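PDB 6QVI: ComZ from Thermus thermophilus, which is a competence-associated pilin that probably serves as a DNA receptor at the tip of the pilus during natural transformation. Local coordinates for residues Gly153-Gly158 against Ser489-Val494; Gly178-Tyr183 against Thr225-Pro230. All blocks are in the same frame, centred on the assembly; numbering follows the deposited sequence.

Overall arrangement
From the N terminus the chain runs through the long helix 12-40 and the antiparallel strands of the pseudopilin-like domain, then enters the beta-solenoid domain. Strand 153-157 is the first partner of contact 1, which closes a loop of 330 intervening residues when 489-494 pairs with it, shortly before the chain returns to the pilin domain with strand 517-529. Contact 2 is nested inside that span: 178-183 meets 225-230 across a loop of 41 residues. The centres of the two contacts lie about 10 Å apart, and strands 153-157 and 180-187 are neighbours, so strand 153-157 joins the late-returning strand on one edge to the early strands of contact 2 on the other.

Contact 1: residues Gly153-Gly158 against Ser489-Val494; sequences GATIRG and SQKAEV
Glu493 and Arg157 meet obliquely beside Thr155. With CG anti to its backbone N (chi1 157°) and the chain extended, Glu493 brings OE2 to the edge of the Arg157 guanidinium, near its plane, and against the Arg157 CD methylene, 3.2 Å away; OE2 stays 4.1 Å from Arg157 NH1, too far for a salt bridge, though the opposite charges probably attract. Thr155 CG2 packs 3.9 Å from Lys491 CB, the side chains crossing at about a right angle. Beneath them the backbones pair in parallel: Thr155 N donates to Ala492 O at 3.0 Å, Val494 N to Thr155 O at 3.2 Å, and Arg157 N to Val494 O at 2.8 Å, this last nearly along the C=O axis. This pairing belongs to the beta-solenoid domain, here between strands far apart in the sequence; Ala154, Ile156, Ala492 and Val494 share one face, Thr155 and Glu493 the other. In the second shell, Tyr191 OH hydrogen-bonds Glu493 OE2, and Arg185 O takes the NE of Arg157. An alanine at Glu493 would remove the carboxylate and would probably leave Arg157 and the Tyr191 hydroxyl less firmly placed. On the other face, Ile156 and Val494 both rest on Ala138.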
loop_
_atom_site.group_PDB
_atom_site.type_symbol
_atom_site.label_atom_id
_atom_site.label_comp_id
_atom_site.label_asym_id
_atom_site.label_seq_id
_atom_site.Cartn_x
_atom_site.Cartn_y
_atom_site.Cartn_z
ATOM N N GLY A 153 -13.735 -11.195 16.450
ATOM C CA GLY A 153 -14.231 -9.890 16.138
ATOM C C GLY A 153 -13.262 -8.881 15.656
ATOM O O GLY A 153 -12.125 -8.856 16.042
ATOM N N ALA A 154 -13.768 -7.969 14.860
ATOM C CA ALA A 154 -12.906 -6.955 14.303
ATOM C C ALA A 154 -13.751 -5.789 13.837
ATOM O O ALA A 154 -14.869 -5.978 13.338
ATOM C CB ALA A 154 -12.116 -7.510 13.125
ATOM N N THR A 155 -13.170 -4.619 13.899
ATOM C CA THR A 155 -13.759 -3.439 13.351
ATOM C C THR A 155 -12.550 -2.916 12.618
ATOM O O THR A 155 -11.594 -2.537 13.227
ATOM C CB THR A 155 -14.320 -2.473 14.386
ATOM O OG1 THR A 155 -13.665 -1.216 14.288
ATOM C CG2 THR A 155 -14.151 -2.999 15.726
ATOM N N ILE A 156 -12.629 -2.871 11.304
ATOM C CA ILE A 156 -11.501 -2.548 10.434
ATOM C C ILE A 156 -11.835 -1.250 9.721
ATOM O O ILE A 156 -12.748 -1.212 8.879
ATOM C CB ILE A 156 -11.203 -3.652 9.401
ATOM C CG1 ILE A 156 -10.863 -4.996 10.034
ATOM C CG2 ILE A 156 -10.132 -3.218 8.405
ATOM C CD1 ILE A 156 -11.977 -6.017 9.841
ATOM N N ARG A 157 -11.088 -0.188 10.015
ATOM C CA ARG A 157 -11.319 1.068 9.310
ATOM C C ARG A 157 -10.295 1.107 8.176
ATOM O O ARG A 157 -9.147 1.535 8.340
ATOM C CB ARG A 157 -11.239 2.232 10.288
ATOM C CG ARG A 157 -11.863 1.798 11.580
ATOM C CD ARG A 157 -12.307 2.905 12.470
ATOM N NE ARG A 157 -13.517 3.461 11.911
ATOM C CZ ARG A 157 -14.530 3.878 12.650
ATOM N NH1 ARG A 157 -14.453 3.790 13.971
ATOM N NH2 ARG A 157 -15.617 4.375 12.071
ATOM N N GLY A 158 -10.729 0.625 7.012
ATOM C CA GLY A 158 -9.869 0.482 5.857
ATOM C C GLY A 158 -10.178 -0.786 5.081
ATOM O O GLY A 158 -11.088 -1.543 5.443
ATOM N N SER A 489 -15.072 -13.410 20.371
ATOM C CA SER A 489 -16.314 -12.844 19.935
ATOM C C SER A 489 -16.325 -11.371 20.174
ATOM O O SER A 489 -17.203 -10.696 19.683
ATOM C CB SER A 489 -17.464 -13.522 20.640
ATOM O OG SER A 489 -17.246 -14.913 20.662
ATOM N N GLN A 490 -15.396 -10.852 20.965
ATOM C CA GLN A 490 -15.369 -9.404 21.056
ATOM C C GLN A 490 -14.461 -8.879 19.982
ATOM O O GLN A 490 -13.794 -9.601 19.298
ATOM C CB GLN A 490 -15.124 -8.769 22.415
ATOM C CG GLN A 490 -16.292 -8.829 23.361
ATOM C CD GLN A 490 -15.897 -8.481 24.775
ATOM O OE1 GLN A 490 -15.544 -9.360 25.551
ATOM N NE2 GLN A 490 -15.942 -7.201 25.115
ATOM N N LYS A 491 -14.319 -7.592 19.973
ATOM C CA LYS A 491 -13.753 -6.932 18.813
ATOM C C LYS A 491 -12.427 -6.273 19.156
ATOM O O LYS A 491 -12.324 -5.538 20.147
ATOM C CB LYS A 491 -14.750 -5.881 18.300
ATOM C CG LYS A 491 -16.101 -6.506 17.911
ATOM C CD LYS A 491 -17.129 -5.500 17.369
ATOM C CE LYS A 491 -18.347 -6.180 16.715
ATOM N NZ LYS A 491 -19.239 -5.181 16.044
ATOM N N ALA A 492 -11.425 -6.538 18.328
ATOM C CA ALA A 492 -10.241 -5.710 18.205
ATOM C C ALA A 492 -10.402 -4.832 16.971
ATOM O O ALA A 492 -11.287 -5.059 16.149
ATOM C CB ALA A 492 -8.986 -6.567 18.105
ATOM N N GLU A 493 -9.564 -3.799 16.847
ATOM C CA GLU A 493 -9.753 -2.845 15.761
ATOM C C GLU A 493 -8.438 -2.484 15.078
ATOM O O GLU A 493 -7.397 -2.356 15.722
ATOM C CB GLU A 493 -10.511 -1.594 16.273
ATOM C CG GLU A 493 -10.302 -0.325 15.428
ATOM C CD GLU A 493 -11.199 0.844 15.828
ATOM O OE1 GLU A 493 -12.078 0.692 16.704
ATOM O OE2 GLU A 493 -11.070 1.908 15.196
ATOM N N VAL A 494 -8.493 -2.301 13.763
ATOM C CA VAL A 494 -7.336 -1.892 12.988
ATOM C C VAL A 494 -7.717 -0.639 12.226
ATOM O O VAL A 494 -8.756 -0.602 11.557
ATOM C CB VAL A 494 -6.835 -2.976 12.009
ATOM C CG1 VAL A 494 -5.531 -2.506 11.328
ATOM C CG2 VAL A 494 -6.641 -4.343 12.693
#

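Contact 2: residues Gly178-Tyr183 against Thr225-Pro230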
loop_
_atom_site.group_PDB
_atom_site.type_symbol
_atom_site.label_atom_id
_atom_site.label_comp_id
_atom_site.label_asym_id
_atom_site.label_seq_id
_atom_site.Cartn_x
_atom_site.Cartn_y
_atom_site.Cartn_z
ATOM N N GLY A 178 -22.306 -11.087 11.751
ATOM C CA GLY A 178 -22.049 -10.290 12.924
ATOM C C GLY A 178 -20.555 -10.119 13.116
ATOM O O GLY A 178 -19.754 -10.382 12.219
ATOM N N ASN A 179 -20.179 -9.660 14.307
ATOM C CA ASN A 179 -18.805 -9.713 14.828
ATOM C C ASN A 179 -17.758 -9.150 13.845
ATOM O O ASN A 179 -16.570 -9.467 13.955
ATOM C CB ASN A 179 -18.432 -11.151 15.243
ATOM C CG ASN A 179 -18.787 -12.202 14.168
ATOM O OD1 ASN A 179 -19.892 -12.768 14.156
ATOM N ND2 ASN A 179 -17.826 -12.483 13.283
ATOM N N PHE A 180 -18.161 -8.305 12.896
ATOM C CA PHE A 180 -17.256 -7.832 11.851
ATOM C C PHE A 180 -17.826 -6.547 11.264
ATOM O O PHE A 180 -18.971 -6.526 10.802
ATOM C CB PHE A 180 -17.113 -8.917 10.775
ATOM C CG PHE A 180 -16.189 -8.574 9.640
ATOM C CD1 PHE A 180 -16.556 -7.696 8.630
ATOM C CD2 PHE A 180 -14.952 -9.189 9.554
ATOM C CE1 PHE A 180 -15.672 -7.421 7.566
ATOM C CE2 PHE A 180 -14.088 -8.922 8.518
ATOM C CZ PHE A 180 -14.455 -8.035 7.511
ATOM N N ALA A 181 -17.013 -5.494 11.253
ATOM C CA ALA A 181 -17.416 -4.218 10.694
ATOM C C ALA A 181 -16.220 -3.659 9.963
ATOM O O ALA A 181 -15.101 -3.656 10.501
ATOM C CB ALA A 181 -17.888 -3.221 11.769
ATOM N N LEU A 182 -16.484 -3.111 8.775
ATOM C CA LEU A 182 -15.449 -2.584 7.896
ATOM C C LEU A 182 -15.930 -1.217 7.449
ATOM O O LEU A 182 -16.956 -1.102 6.774
ATOM C CB LEU A 182 -15.216 -3.525 6.713
ATOM C CG LEU A 182 -13.982 -3.414 5.809
ATOM C CD1 LEU A 182 -13.970 -4.587 4.855
ATOM C CD2 LEU A 182 -14.028 -2.121 5.006
ATOM N N TYR A 183 -15.202 -0.184 7.851
ATOM C CA TYR A 183 -15.603 1.187 7.596
ATOM C C TYR A 183 -14.603 1.888 6.693
ATOM O O TYR A 183 -13.444 1.474 6.562
ATOM C CB TYR A 183 -15.754 1.937 8.923
ATOM C CG TYR A 183 -16.767 1.312 9.864
ATOM C CD1 TYR A 183 -17.799 0.520 9.366
ATOM C CD2 TYR A 183 -16.675 1.488 11.255
ATOM C CE1 TYR A 183 -18.738 -0.049 10.210
ATOM C CE2 TYR A 183 -17.609 0.905 12.117
ATOM C CZ TYR A 183 -18.631 0.136 11.584
ATOM O OH TYR A 183 -19.574 -0.448 12.390
ATOM N N THR A 225 -23.428 -7.663 10.355
ATOM C CA THR A 225 -22.144 -7.397 9.732
ATOM C C THR A 225 -22.266 -6.090 8.953
ATOM O O THR A 225 -23.357 -5.700 8.524
ATOM C CB THR A 225 -21.773 -8.559 8.811
ATOM O OG1 THR A 225 -21.442 -9.693 9.613
ATOM C CG2 THR A 225 -20.578 -8.233 7.914
ATOM N N GLN A 226 -21.165 -5.367 8.811
ATOM C CA GLN A 226 -21.283 -4.045 8.212
ATOM C C GLN A 226 -20.047 -3.804 7.345
ATOM O O GLN A 226 -18.946 -3.527 7.836
ATOM C CB GLN A 226 -21.466 -3.018 9.321
ATOM C CG GLN A 226 -21.944 -1.660 8.921
ATOM C CD GLN A 226 -22.194 -0.795 10.145
ATOM O OE1 GLN A 226 -22.089 -1.273 11.285
ATOM N NE2 GLN A 226 -22.629 0.444 9.921
ATOM N N ILE A 227 -20.233 -3.950 6.042
ATOM C CA ILE A 227 -19.204 -3.634 5.064
ATOM C C ILE A 227 -19.624 -2.271 4.537
ATOM O O ILE A 227 -20.496 -2.154 3.684
ATOM C CB ILE A 227 -19.098 -4.696 3.976
ATOM C CG1 ILE A 227 -18.586 -6.007 4.589
ATOM C CG2 ILE A 227 -18.160 -4.235 2.901
ATOM C CD1 ILE A 227 -18.781 -7.223 3.709
ATOM N N GLY A 228 -19.054 -1.225 5.115
ATOM C CA GLY A 228 -19.425 0.123 4.769
ATOM C C GLY A 228 -20.674 0.526 5.523
ATOM O O GLY A 228 -21.387 -0.292 6.115
ATOM N N GLU A 229 -20.959 1.820 5.477
ATOM C CA GLU A 229 -22.131 2.403 6.091
ATOM C C GLU A 229 -22.995 3.039 5.013
ATOM O O GLU A 229 -22.471 3.462 3.979
ATOM C CB GLU A 229 -21.752 3.459 7.134
ATOM C CG GLU A 229 -21.291 2.883 8.459
ATOM C CD GLU A 229 -20.670 3.925 9.369
ATOM O OE1 GLU A 229 -19.835 4.716 8.877
ATOM O OE2 GLU A 229 -21.045 3.974 10.565
ATOM N N PRO A 230 -24.320 3.118 5.221
ATOM C CA PRO A 230 -25.174 3.783 4.228
ATOM C C PRO A 230 -24.631 5.133 3.799
ATOM O O PRO A 230 -24.614 5.437 2.596
ATOM C CB PRO A 230 -26.503 3.910 4.980
ATOM C CG PRO A 230 -26.519 2.731 5.895
ATOM C CD PRO A 230 -25.116 2.564 6.333
#
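Parallel pairing between successive turns of the beta-solenoid domain is what joins 178-183 to 225-230, with Ala181 opposite Gln226 and Leu182 opposite Ile227. Three backbone bonds hold the pair. Gln226 N donates to Phe180 O at 3.2 Å; Leu182 N then reaches Gln226 O at 2.7 Å, and Gly228 N reaches Leu182 O, both nearly along the C=O axis. On its other edge strand 180-187 pairs with 153-157, through bonds from Ala181 to Ala154 and Ile156, while Ile227 bonds onward to Gly259, so the stacking continues past this contact.

At the start of the pair a side chain takes over from the backbone. Thr225 places OG1 anti to its carbonyl carbon (chi1 -71°), where it accepts the N-H of Gly178 at 2.7 Å, and CG2 turns instead toward the ring of Phe180, 4.1 Å from CD1. Gly178 and Gly228 have backbone angles at which a CB would press on the carbonyl oxygen of the preceding residue.

On the face of Ala181 and Gln226, the extended Gln226 chain crosses the edge of the Tyr183 ring obliquely. CG of Gln226 lies in the ring plane at its edge, 3.8 Å from Tyr183 CE1, and the amide is turned 73° from the ring. The CD of Glu229 sits over one face of that ring. Tyr183 OH donates to Gln226 OE1 at 2.9 Å, coming from above the amide plane and missing the lone pairs. This bond is therefore probably less strong than an in-plane one would be, yet it still gives the amide oxygen of the buried Gln226 a polar partner.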